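Local coordinates for BepC protein (Bartonella tribocorum, PDB 4WGJ) that probably transfers AMP from ATP to threonine and tyrosine residues of target proteins through its Fic domain, the part captured here with the ATP analogue AMPPNP, at residues A[176-181]-A[210-215]; A[115-120]-A[150-155]; A[189-194]-A[202-207]. All blocks are in the same frame, centred on the assembly; numbering follows the deposited sequence.

Contact 1: residues A[176-181]-A[210-215]; sequences HTVDFS and DITHPQ. With GLY (glycine), chain E; EDO (1,2-ethanediol), chain C.
Phe180 receives the tip of Ile211 over one face of its ring, with Ile211 CD1 3.4 Å from Phe180 CE1, while Met188 of helix 185-198 also touches the phenyl group. Ile211 reaches this face because its CG1 sits between the backbone N and the carbonyl carbon (chi1 69°) and the chain then runs straight outward; the same methyl meets Val178 CG1 at 3.7 Å. The His213 imidazole works through its edge instead. NE2 of His213 lies 2.7 Å from O1 of a 1,2-ethanediol in the ring plane, where either partner could be the donor, and Asp179 CB comes up near the same plane. The diol, probably a crystallisation additive, is also hydrogen-bonded to the carbonyl oxygen of Asp179. His176 stacks on Phe138 of helix 135-152, and Thr212 CG2 approaches its ring obliquely. Between the backbones, Thr177 N donates to His213 O (2.8 Å) and His213 N returns a bond to Thr177 O (2.9 Å). Asp179 N extends the pairing to Ile211 O, at 3.0 Å. Past the strand, Asp179 OD1 accepts from Ser181 N at 2.9 Å, an Asx turn; Phe180 lines the pocket of one bound glycine and Ser181 that of another. The whole is a short two-stranded antiparallel ribbon, set against helix 135-152 of a mainly helical Fic domain.

Contact 2: residues A[115-120]-A[150-155]; sequences KELKQL and EHAHPF. With ANP (phosphoaminophosphonic acid-adenylate ester), chain B.
Glu116 and His151 cross at about a right angle as side chains, yet their flat ends lie nearly in one plane, the carboxylate and the imidazole being only 24° apart. His151 ND1 donates to Glu116 OE1 at 2.7 Å, and the bond is nearly straight (169° at the hydrogen). The acceptor sits in the ring plane and is approached on its syn side, which makes this a histidine-carboxylate hydrogen bond. Each residue extends to make the meeting possible: Glu116 is stretched out beyond CG, and His151 carries CG anti to the backbone N (chi1 -178°), bringing the ring across to helix 111-126. A carboxylate placed so close would be expected to favour the protonated imidazole, although no charge is seen directly. Leu117, the next residue of the helix, supplies the apolar half of the contact. Its CD2 lies 4.1 Å from Ala152 CB, and its CD1 is 4.0 Å from Pro154 CG, the leucine and proline side chains lying oblique to each other. The helix ends here: His153 takes a positive phi, and with it begins the HPF...GNGR signature of Fic proteins, whose loop runs on into helix 159-174 and hydrogen-bonds the bound nucleotide through residues such as Gly158 and Arg161. His153 brings the edge of its ring to that ligand, CE1 lying 3.5 Å from O5' of the AMPPNP, and its other neighbours include Phe107, stacked on it. On the same helix end Glu150 bends at its second torsion, and its OE1 accepts from the ribose O3' at 2.7 Å, while Asn163 bonds to OE2. Pro154 in turn rests its CB over one face of Phe155, offset toward the rim, and Phe155 stacks on His66.

Contact 3: residues A[189-194]-A[202-207]; sequences TTACIE and QPMKDL. With ANP (phosphoaminophosphonic acid-adenylate ester), chain B.
Ala191 and Met204 share a water held by both helices: it donates to Ala191 O at 2.8 Å and accepts from Met204 N at 2.9 Å. Met204 is the third residue of helix 202-211, where a backbone N-H has no carbonyl one turn earlier in its own helix to bind, and the water takes that role. Around this polar bridge the contact is apolar. Met204 sets CG anti to the backbone N (chi1 -170°) and then bends at the next two torsions, which curls its CE methyl back onto helix 185-198. There CE lies 3.6 Å from Ala191 C and also meets the SG of Cys192 at 3.8 Å. Pro203 fills the next place along, with its CB 3.9 Å from Ala191 CA. Its CG presses on Glu194 CB at 3.9 Å, the two side chains crossing at about a right angle; the carboxylate of Glu194 turns instead to Asn200 in the turn between the helices. The short side chain of Ala191 lets the segments come close, with axes 8.0 Å apart at 138°. Away from this interface Cys192 points to the nucleotide, its SG 3.2 Å from the ribose O2' of AMPPNP, and Ile193 lies against the adenine. No direct hydrogen bond joins the two segments, so their chemistry implies an interface held by apolar contact and one bridging water, directly behind the wall of the nucleotide pocket.

In the fold
From the N terminus, contact 2 closes first: it brings the end of helix 135-152 back against helix 111-126 and so ends a loop made mostly of helix. The chain then runs through helix 159-174 before contact 1 opens at strand 176-178. Contact 3 is nested inside the loop that contact 1 closes, pairing helix 185-198 with helix 202-211, which leads straight into strand 212-214. Contact 2 thus stands in series with the other two, and none cross. Contacts 2 and 3 meet beside the bound AMPPNP, where Glu150 packs on Cys192, whereas contact 1 ties off the C-terminal end without touching contact 2, their centres about 23 Å apart.

Contact 1: residues A[176-181]-A[210-215]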
loop_
_atom_site.group_PDB
_atom_site.type_symbol
_atom_site.label_atom_id
_atom_site.label_comp_id
_atom_site.label_asym_id
_atom_site.label_seq_id
_atom_site.Cartn_x
_atom_site.Cartn_y
_atom_site.Cartn_z
ATOM N N HIS A 176 -0.157 10.069 -17.001
ATOM C CA HIS A 176 -1.550 10.144 -16.563
ATOM C C HIS A 176 -1.627 10.567 -15.112
ATOM O O HIS A 176 -0.952 9.991 -14.265
ATOM C CB HIS A 176 -2.253 8.793 -16.724
ATOM C CG HIS A 176 -2.188 8.246 -18.112
ATOM N ND1 HIS A 176 -3.115 8.569 -19.081
ATOM C CD2 HIS A 176 -1.298 7.412 -18.701
ATOM C CE1 HIS A 176 -2.809 7.940 -20.201
ATOM N NE2 HIS A 176 -1.712 7.232 -19.999
ATOM N N THR A 177 -2.452 11.560 -14.810
ATOM C CA THR A 177 -2.644 11.928 -13.417
ATOM C C THR A 177 -3.627 10.981 -12.738
ATOM O O THR A 177 -4.720 10.713 -13.246
ATOM C CB THR A 177 -3.129 13.373 -13.277
ATOM O OG1 THR A 177 -2.104 14.246 -13.754
ATOM C CG2 THR A 177 -3.425 13.701 -11.818
ATOM N N VAL A 178 -3.210 10.471 -11.585
ATOM C CA VAL A 178 -4.018 9.579 -10.773
ATOM C C VAL A 178 -4.337 10.318 -9.491
ATOM O O VAL A 178 -3.433 10.627 -8.717
ATOM C CB VAL A 178 -3.267 8.269 -10.465
ATOM C CG1 VAL A 178 -4.111 7.361 -9.558
ATOM C CG2 VAL A 178 -2.888 7.573 -11.764
ATOM N N ASP A 179 -5.609 10.635 -9.274
ATOM C CA ASP A 179 -5.975 11.565 -8.207
ATOM C C ASP A 179 -7.029 10.951 -7.299
ATOM O O ASP A 179 -8.171 10.772 -7.714
ATOM C CB ASP A 179 -6.474 12.885 -8.819
ATOM C CG ASP A 179 -7.036 13.844 -7.786
ATOM O OD1 ASP A 179 -6.698 13.723 -6.594
ATOM O OD2 ASP A 179 -7.819 14.731 -8.175
ATOM N N PHE A 180 -6.639 10.614 -6.071
ATOM C CA PHE A 180 -7.559 9.985 -5.132
ATOM C C PHE A 180 -8.308 10.978 -4.233
ATOM O O PHE A 180 -9.036 10.547 -3.333
ATOM C CB PHE A 180 -6.808 8.992 -4.228
ATOM C CG PHE A 180 -6.251 7.789 -4.952
ATOM C CD1 PHE A 180 -7.038 6.665 -5.178
ATOM C CD2 PHE A 180 -4.928 7.771 -5.378
ATOM C CE1 PHE A 180 -6.521 5.548 -5.824
ATOM C CE2 PHE A 180 -4.399 6.650 -6.029
ATOM C CZ PHE A 180 -5.196 5.543 -6.254
ATOM N N SER A 181 -8.152 12.283 -4.478
ATOM C CA SER A 181 -8.608 13.268 -3.497
ATOM C C SER A 181 -10.109 13.214 -3.176
ATOM O O SER A 181 -10.499 13.549 -2.055
ATOM C CB SER A 181 -8.230 14.687 -3.946
ATOM O OG SER A 181 -8.864 15.059 -5.152
ATOM N N ASP A 210 -12.430 6.696 -12.983
ATOM C CA ASP A 210 -12.902 7.938 -12.380
ATOM C C ASP A 210 -11.762 8.830 -11.877
ATOM O O ASP A 210 -11.942 10.049 -11.760
ATOM C CB ASP A 210 -13.863 7.643 -11.220
ATOM C CG ASP A 210 -15.194 7.055 -11.684
ATOM O OD1 ASP A 210 -15.592 7.295 -12.842
ATOM O OD2 ASP A 210 -15.853 6.364 -10.874
ATOM N N ILE A 211 -10.601 8.245 -11.590
ATOM C CA ILE A 211 -9.519 9.012 -10.968
ATOM C C ILE A 211 -8.350 9.302 -11.911
ATOM O O ILE A 211 -7.426 10.024 -11.542
ATOM C CB ILE A 211 -8.961 8.290 -9.719
ATOM C CG1 ILE A 211 -8.219 7.014 -10.122
ATOM C CG2 ILE A 211 -10.084 8.010 -8.712
ATOM C CD1 ILE A 211 -7.601 6.247 -8.954
ATOM N N THR A 212 -8.400 8.745 -13.121
ATOM C CA THR A 212 -7.335 8.918 -14.120
ATOM C C THR A 212 -7.667 10.051 -15.102
ATOM O O THR A 212 -8.757 10.072 -15.673
ATOM C CB THR A 212 -7.111 7.602 -14.900
ATOM O OG1 THR A 212 -6.594 6.607 -14.007
ATOM C CG2 THR A 212 -6.127 7.793 -16.053
ATOM N N HIS A 213 -6.734 10.983 -15.293
ATOM C CA HIS A 213 -6.936 12.120 -16.186
ATOM C C HIS A 213 -5.664 12.366 -17.005
ATOM O O HIS A 213 -4.566 12.043 -16.551
ATOM C CB HIS A 213 -7.292 13.389 -15.386
ATOM C CG HIS A 213 -8.252 13.160 -14.258
ATOM N ND1 HIS A 213 -9.616 13.317 -14.393
ATOM C CD2 HIS A 213 -8.044 12.778 -12.974
ATOM C CE1 HIS A 213 -10.207 13.037 -13.243
ATOM N NE2 HIS A 213 -9.275 12.710 -12.366
ATOM N N PRO A 214 -5.797 12.963 -18.200
ATOM C CA PRO A 214 -4.583 13.398 -18.903
ATOM C C PRO A 214 -3.768 14.361 -18.051
ATOM O O PRO A 214 -4.339 15.125 -17.276
ATOM C CB PRO A 214 -5.124 14.099 -20.160
ATOM C CG PRO A 214 -6.526 14.496 -19.804
ATOM C CD PRO A 214 -7.022 13.388 -18.897
ATOM N N GLN A 215 -2.447 14.299 -18.171
ATOM C CA GLN A 215 -1.575 15.217 -17.456
ATOM C C GLN A 215 -1.701 16.634 -17.997
ATOM O O GLN A 215 -1.789 16.837 -19.208
ATOM C CB GLN A 215 -0.125 14.763 -17.556
ATOM C CG GLN A 215 0.350 13.965 -16.374
ATOM C CD GLN A 215 1.802 13.563 -16.505
ATOM O OE1 GLN A 215 2.404 13.698 -17.574
ATOM N NE2 GLN A 215 2.378 13.078 -15.414
HETATM N N GLY E . -13.560 11.078 2.376
HETATM C CA GLY E . -12.816 12.292 2.096
HETATM C C GLY E . -12.210 12.322 0.706
HETATM O O GLY E . -12.467 13.239 -0.079
HETATM O OXT GLY E . -11.434 11.440 0.335
HETATM C C1 EDO C . -10.989 12.817 -9.029
HETATM O O1 EDO C . -9.797 12.373 -9.692
HETATM C C2 EDO C . -11.351 11.828 -7.927
HETATM O O2 EDO C . -10.433 11.969 -6.835
HETATM O O HOH W 1 0.699 13.062 -12.935
#

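Contact 2: residues A[115-120]-A[150-155]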
loop_
_atom_site.group_PDB
_atom_site.type_symbol
_atom_site.label_atom_id
_atom_site.label_comp_id
_atom_site.label_asym_id
_atom_site.label_seq_id
_atom_site.Cartn_x
_atom_site.Cartn_y
_atom_site.Cartn_z
ATOM N N LYS A 115 6.613 -13.491 -3.789
ATOM C CA LYS A 115 6.311 -14.086 -5.092
ATOM C C LYS A 115 5.407 -13.166 -5.889
ATOM O O LYS A 115 5.626 -12.935 -7.084
ATOM C CB LYS A 115 5.657 -15.460 -4.930
ATOM N N GLU A 116 4.407 -12.618 -5.212
ATOM C CA GLU A 116 3.440 -11.745 -5.865
ATOM C C GLU A 116 4.069 -10.425 -6.272
ATOM O O GLU A 116 3.770 -9.894 -7.348
ATOM C CB GLU A 116 2.230 -11.517 -4.950
ATOM C CG GLU A 116 1.370 -12.785 -4.825
ATOM C CD GLU A 116 0.105 -12.592 -4.000
ATOM O OE1 GLU A 116 -0.377 -11.444 -3.856
ATOM O OE2 GLU A 116 -0.417 -13.609 -3.489
ATOM N N LEU A 117 4.941 -9.892 -5.423
ATOM C CA LEU A 117 5.620 -8.650 -5.775
ATOM C C LEU A 117 6.564 -8.876 -6.955
ATOM O O LEU A 117 6.656 -8.033 -7.854
ATOM C CB LEU A 117 6.377 -8.078 -4.576
ATOM C CG LEU A 117 5.497 -7.540 -3.442
ATOM C CD1 LEU A 117 6.383 -7.104 -2.302
ATOM C CD2 LEU A 117 4.659 -6.363 -3.907
ATOM N N LYS A 118 7.251 -10.013 -6.973
ATOM C CA LYS A 118 8.129 -10.334 -8.098
ATOM C C LYS A 118 7.334 -10.450 -9.404
ATOM O O LYS A 118 7.783 -10.006 -10.462
ATOM C CB LYS A 118 8.907 -11.637 -7.829
ATOM N N GLN A 119 6.149 -11.041 -9.327
ATOM C CA GLN A 119 5.322 -11.218 -10.518
ATOM C C GLN A 119 4.831 -9.861 -11.028
ATOM O O GLN A 119 4.759 -9.629 -12.235
ATOM C CB GLN A 119 4.137 -12.140 -10.224
ATOM C CG GLN A 119 3.188 -12.331 -11.403
ATOM C CD GLN A 119 3.909 -12.762 -12.675
ATOM O OE1 GLN A 119 4.690 -13.717 -12.670
ATOM N NE2 GLN A 119 3.654 -12.050 -13.772
ATOM N N LEU A 120 4.507 -8.965 -10.103
ATOM C CA LEU A 120 4.094 -7.613 -10.475
ATOM C C LEU A 120 5.264 -6.859 -11.112
ATOM O O LEU A 120 5.081 -6.126 -12.079
ATOM C CB LEU A 120 3.567 -6.858 -9.260
ATOM C CG LEU A 120 3.181 -5.404 -9.549
ATOM C CD1 LEU A 120 2.153 -5.329 -10.672
ATOM C CD2 LEU A 120 2.654 -4.734 -8.290
ATOM N N GLU A 150 -2.700 -4.594 -3.691
ATOM C CA GLU A 150 -3.640 -4.696 -2.574
ATOM C C GLU A 150 -3.667 -6.131 -2.051
ATOM O O GLU A 150 -3.731 -6.357 -0.836
ATOM C CB GLU A 150 -5.045 -4.233 -2.998
ATOM C CG GLU A 150 -5.221 -2.708 -2.985
ATOM C CD GLU A 150 -5.152 -2.113 -1.584
ATOM O OE1 GLU A 150 -5.889 -2.591 -0.692
ATOM O OE2 GLU A 150 -4.355 -1.174 -1.367
ATOM N N HIS A 151 -3.595 -7.103 -2.947
ATOM C CA HIS A 151 -3.630 -8.494 -2.471
ATOM C C HIS A 151 -2.310 -8.836 -1.776
ATOM O O HIS A 151 -2.301 -9.551 -0.777
ATOM C CB HIS A 151 -3.890 -9.486 -3.604
ATOM C CG HIS A 151 -3.990 -10.912 -3.136
ATOM N ND1 HIS A 151 -2.904 -11.763 -3.089
ATOM C CD2 HIS A 151 -5.046 -11.627 -2.675
ATOM C CE1 HIS A 151 -3.288 -12.943 -2.630
ATOM N NE2 HIS A 151 -4.583 -12.888 -2.370
ATOM N N ALA A 152 -1.201 -8.329 -2.305
ATOM C CA ALA A 152 0.103 -8.601 -1.688
ATOM C C ALA A 152 0.175 -8.054 -0.255
ATOM O O ALA A 152 0.663 -8.745 0.649
ATOM C CB ALA A 152 1.227 -8.019 -2.531
ATOM N N HIS A 153 -0.312 -6.827 -0.062
ATOM C CA HIS A 153 -0.477 -6.232 1.274
ATOM C C HIS A 153 0.810 -6.403 2.068
ATOM O O HIS A 153 0.806 -7.019 3.132
ATOM C CB HIS A 153 -1.663 -6.912 1.988
ATOM C CG HIS A 153 -2.171 -6.196 3.209
ATOM N ND1 HIS A 153 -3.080 -5.160 3.144
ATOM C CD2 HIS A 153 -1.950 -6.418 4.530
ATOM C CE1 HIS A 153 -3.386 -4.766 4.368
ATOM N NE2 HIS A 153 -2.707 -5.506 5.228
ATOM N N PRO A 154 1.932 -5.889 1.532
ATOM C CA PRO A 154 3.236 -6.331 2.044
ATOM C C PRO A 154 3.608 -5.828 3.433
ATOM O O PRO A 154 4.577 -6.344 3.991
ATOM C CB PRO A 154 4.234 -5.752 1.021
ATOM C CG PRO A 154 3.415 -5.426 -0.195
ATOM C CD PRO A 154 2.076 -5.006 0.364
ATOM N N PHE A 155 2.894 -4.839 3.969
ATOM C CA PHE A 155 3.290 -4.239 5.253
ATOM C C PHE A 155 2.301 -4.540 6.376
ATOM O O PHE A 155 1.142 -4.873 6.130
ATOM C CB PHE A 155 3.455 -2.716 5.097
ATOM C CG PHE A 155 4.357 -2.337 3.949
ATOM C CD1 PHE A 155 5.736 -2.369 4.100
ATOM C CD2 PHE A 155 3.821 -2.006 2.704
ATOM C CE1 PHE A 155 6.574 -2.062 3.037
ATOM C CE2 PHE A 155 4.658 -1.703 1.631
ATOM C CZ PHE A 155 6.034 -1.733 1.807
HETATM P PG ANP B . -6.050 3.354 4.516
HETATM O O1G ANP B . -5.565 4.846 4.371
HETATM O O2G ANP B . -7.467 3.388 5.018
HETATM O O3G ANP B . -5.992 2.671 3.102
HETATM P PB ANP B . -3.606 1.949 5.493
HETATM O O1B ANP B . -2.888 2.891 4.583
HETATM O O2B ANP B . -2.925 1.835 6.889
HETATM N N3B ANP B . -5.191 2.480 5.718
HETATM P PA ANP B . -3.920 -0.841 5.620
HETATM O O1A ANP B . -4.879 -0.647 6.741
HETATM O O2A ANP B . -2.667 -1.646 5.940
HETATM O O3A ANP B . -3.543 0.509 4.866
HETATM O "O5'" ANP B . -4.704 -1.546 4.432
HETATM C "C5'" ANP B . -5.949 -0.959 3.981
HETATM C "C4'" ANP B . -6.331 -1.488 2.622
HETATM O "O4'" ANP B . -7.006 -2.766 2.768
HETATM C "C3'" ANP B . -7.294 -0.575 1.855
HETATM O "O3'" ANP B . -6.951 -0.458 0.477
HETATM C "C2'" ANP B . -8.646 -1.268 2.051
HETATM O "O2'" ANP B . -9.580 -0.971 1.020
HETATM C "C1'" ANP B . -8.215 -2.730 2.034
HETATM N N9 ANP B . -9.193 -3.630 2.643
HETATM C C8 ANP B . -9.964 -3.385 3.751
HETATM N N7 ANP B . -10.779 -4.364 4.061
HETATM C C5 ANP B . -10.531 -5.321 3.089
HETATM C C6 ANP B . -11.075 -6.600 2.850
HETATM N N6 ANP B . -12.017 -7.157 3.614
HETATM N N1 ANP B . -10.608 -7.294 1.789
HETATM C C2 ANP B . -9.669 -6.738 1.019
HETATM N N3 ANP B . -9.083 -5.544 1.144
HETATM C C4 ANP B . -9.559 -4.882 2.204
#

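Contact 3: residues A[189-194]-A[202-207]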
loop_
_atom_site.group_PDB
_atom_site.type_symbol
_atom_site.label_atom_id
_atom_site.label_comp_id
_atom_site.label_asym_id
_atom_site.label_seq_id
_atom_site.Cartn_x
_atom_site.Cartn_y
_atom_site.Cartn_z
ATOM N N THR A 189 -12.870 1.066 -0.130
ATOM C CA THR A 189 -13.074 -0.209 0.556
ATOM C C THR A 189 -13.983 -1.124 -0.262
ATOM O O THR A 189 -13.673 -2.302 -0.472
ATOM C CB THR A 189 -13.658 0.009 1.959
ATOM O OG1 THR A 189 -12.669 0.659 2.768
ATOM C CG2 THR A 189 -14.012 -1.315 2.601
ATOM N N THR A 190 -15.095 -0.583 -0.741
ATOM C CA THR A 190 -16.005 -1.360 -1.581
ATOM C C THR A 190 -15.282 -1.951 -2.812
ATOM O O THR A 190 -15.412 -3.146 -3.096
ATOM C CB THR A 190 -17.200 -0.505 -2.000
ATOM O OG1 THR A 190 -18.008 -0.269 -0.835
ATOM C CG2 THR A 190 -18.042 -1.220 -3.051
ATOM N N ALA A 191 -14.482 -1.144 -3.502
ATOM C CA ALA A 191 -13.743 -1.627 -4.669
ATOM C C ALA A 191 -12.756 -2.729 -4.293
ATOM O O ALA A 191 -12.644 -3.741 -4.992
ATOM C CB ALA A 191 -13.007 -0.476 -5.357
ATOM N N CYS A 192 -12.043 -2.529 -3.189
ATOM C CA CYS A 192 -11.048 -3.500 -2.736
ATOM C C CYS A 192 -11.686 -4.827 -2.330
ATOM O O CYS A 192 -11.205 -5.904 -2.709
ATOM C CB CYS A 192 -10.257 -2.927 -1.567
ATOM S SG CYS A 192 -9.088 -1.633 -2.091
ATOM N N ILE A 193 -12.770 -4.740 -1.564
ATOM C CA ILE A 193 -13.464 -5.940 -1.101
ATOM C C ILE A 193 -14.083 -6.712 -2.268
ATOM O O ILE A 193 -13.945 -7.937 -2.360
ATOM C CB ILE A 193 -14.546 -5.579 -0.064
ATOM C CG1 ILE A 193 -13.889 -5.108 1.236
ATOM C CG2 ILE A 193 -15.484 -6.772 0.197
ATOM C CD1 ILE A 193 -14.893 -4.669 2.305
ATOM N N GLU A 194 -14.753 -6.013 -3.178
ATOM C CA GLU A 194 -15.354 -6.697 -4.320
ATOM C C GLU A 194 -14.298 -7.453 -5.126
ATOM O O GLU A 194 -14.527 -8.585 -5.557
ATOM C CB GLU A 194 -16.105 -5.709 -5.225
ATOM C CG GLU A 194 -17.414 -5.231 -4.635
ATOM C CD GLU A 194 -18.504 -6.300 -4.686
ATOM O OE1 GLU A 194 -18.462 -7.177 -5.578
ATOM O OE2 GLU A 194 -19.405 -6.260 -3.833
ATOM N N GLN A 202 -15.029 -5.061 -11.388
ATOM C CA GLN A 202 -15.677 -3.922 -12.039
ATOM C C GLN A 202 -15.655 -2.632 -11.204
ATOM O O GLN A 202 -15.371 -1.564 -11.755
ATOM C CB GLN A 202 -17.120 -4.257 -12.436
ATOM C CG GLN A 202 -17.684 -3.285 -13.459
ATOM C CD GLN A 202 -16.809 -3.211 -14.707
ATOM O OE1 GLN A 202 -16.518 -4.231 -15.335
ATOM N NE2 GLN A 202 -16.360 -2.009 -15.049
ATOM N N PRO A 203 -15.952 -2.706 -9.890
ATOM C CA PRO A 203 -15.862 -1.464 -9.117
ATOM C C PRO A 203 -14.464 -0.839 -9.150
ATOM O O PRO A 203 -14.346 0.393 -9.215
ATOM C CB PRO A 203 -16.223 -1.913 -7.702
ATOM C CG PRO A 203 -17.166 -3.050 -7.921
ATOM C CD PRO A 203 -16.585 -3.783 -9.104
ATOM N N MET A 204 -13.424 -1.667 -9.125
ATOM C CA MET A 204 -12.062 -1.127 -9.158
ATOM C C MET A 204 -11.766 -0.535 -10.535
ATOM O O MET A 204 -11.136 0.519 -10.641
ATOM C CB MET A 204 -11.032 -2.203 -8.802
ATOM C CG MET A 204 -9.636 -1.646 -8.593
ATOM S SD MET A 204 -9.542 -0.645 -7.101
ATOM C CE MET A 204 -9.552 -1.928 -5.843
ATOM N N LYS A 205 -12.199 -1.217 -11.591
ATOM C CA LYS A 205 -12.057 -0.686 -12.946
ATOM C C LYS A 205 -12.721 0.679 -13.058
ATOM O O LYS A 205 -12.143 1.622 -13.618
ATOM C CB LYS A 205 -12.657 -1.647 -13.972
ATOM C CG LYS A 205 -11.928 -2.978 -14.061
ATOM C CD LYS A 205 -10.548 -2.830 -14.669
ATOM C CE LYS A 205 -9.857 -4.189 -14.769
ATOM N NZ LYS A 205 -8.455 -4.049 -15.222
ATOM N N ASP A 206 -13.935 0.781 -12.522
ATOM C CA ASP A 206 -14.673 2.038 -12.542
ATOM C C ASP A 206 -13.927 3.112 -11.763
ATOM O O ASP A 206 -13.859 4.266 -12.194
ATOM C CB ASP A 206 -16.083 1.861 -11.958
ATOM C CG ASP A 206 -16.987 1.008 -12.837
ATOM O OD1 ASP A 206 -16.620 0.720 -13.999
ATOM O OD2 ASP A 206 -18.086 0.643 -12.366
ATOM N N LEU A 207 -13.385 2.727 -10.610
ATOM C CA LEU A 207 -12.649 3.654 -9.763
ATOM C C LEU A 207 -11.478 4.255 -10.530
ATOM O O LEU A 207 -11.288 5.471 -10.554
ATOM C CB LEU A 207 -12.165 2.943 -8.497
ATOM C CG LEU A 207 -11.348 3.770 -7.501
ATOM C CD1 LEU A 207 -12.123 4.995 -7.071
ATOM C CD2 LEU A 207 -10.983 2.917 -6.289
HETATM P PG ANP B . -6.050 3.354 4.516
HETATM O O1G ANP B . -5.565 4.846 4.371
HETATM O O2G ANP B . -7.467 3.388 5.018
HETATM O O3G ANP B . -5.992 2.671 3.102
HETATM P PB ANP B . -3.606 1.949 5.493
HETATM O O1B ANP B . -2.888 2.891 4.583
HETATM O O2B ANP B . -2.925 1.835 6.889
HETATM N N3B ANP B . -5.191 2.480 5.718
HETATM P PA ANP B . -3.920 -0.841 5.620
HETATM O O1A ANP B . -4.879 -0.647 6.741
HETATM O O2A ANP B . -2.667 -1.646 5.940
HETATM O O3A ANP B . -3.543 0.509 4.866
HETATM O "O5'" ANP B . -4.704 -1.546 4.432
HETATM C "C5'" ANP B . -5.949 -0.959 3.981
HETATM C "C4'" ANP B . -6.331 -1.488 2.622
HETATM O "O4'" ANP B . -7.006 -2.766 2.768
HETATM C "C3'" ANP B . -7.294 -0.575 1.855
HETATM O "O3'" ANP B . -6.951 -0.458 0.477
HETATM C "C2'" ANP B . -8.646 -1.268 2.051
HETATM O "O2'" ANP B . -9.580 -0.971 1.020
HETATM C "C1'" ANP B . -8.215 -2.730 2.034
HETATM N N9 ANP B . -9.193 -3.630 2.643
HETATM C C8 ANP B . -9.964 -3.385 3.751
HETATM N N7 ANP B . -10.779 -4.364 4.061
HETATM C C5 ANP B . -10.531 -5.321 3.089
HETATM C C6 ANP B . -11.075 -6.600 2.850
HETATM N N6 ANP B . -12.017 -7.157 3.614
HETATM N N1 ANP B . -10.608 -7.294 1.789
HETATM C C2 ANP B . -9.669 -6.738 1.019
HETATM N N3 ANP B . -9.083 -5.544 1.144
HETATM C C4 ANP B . -9.559 -4.882 2.204
HETATM O O HOH W 2 -13.517 -4.176 -7.638
#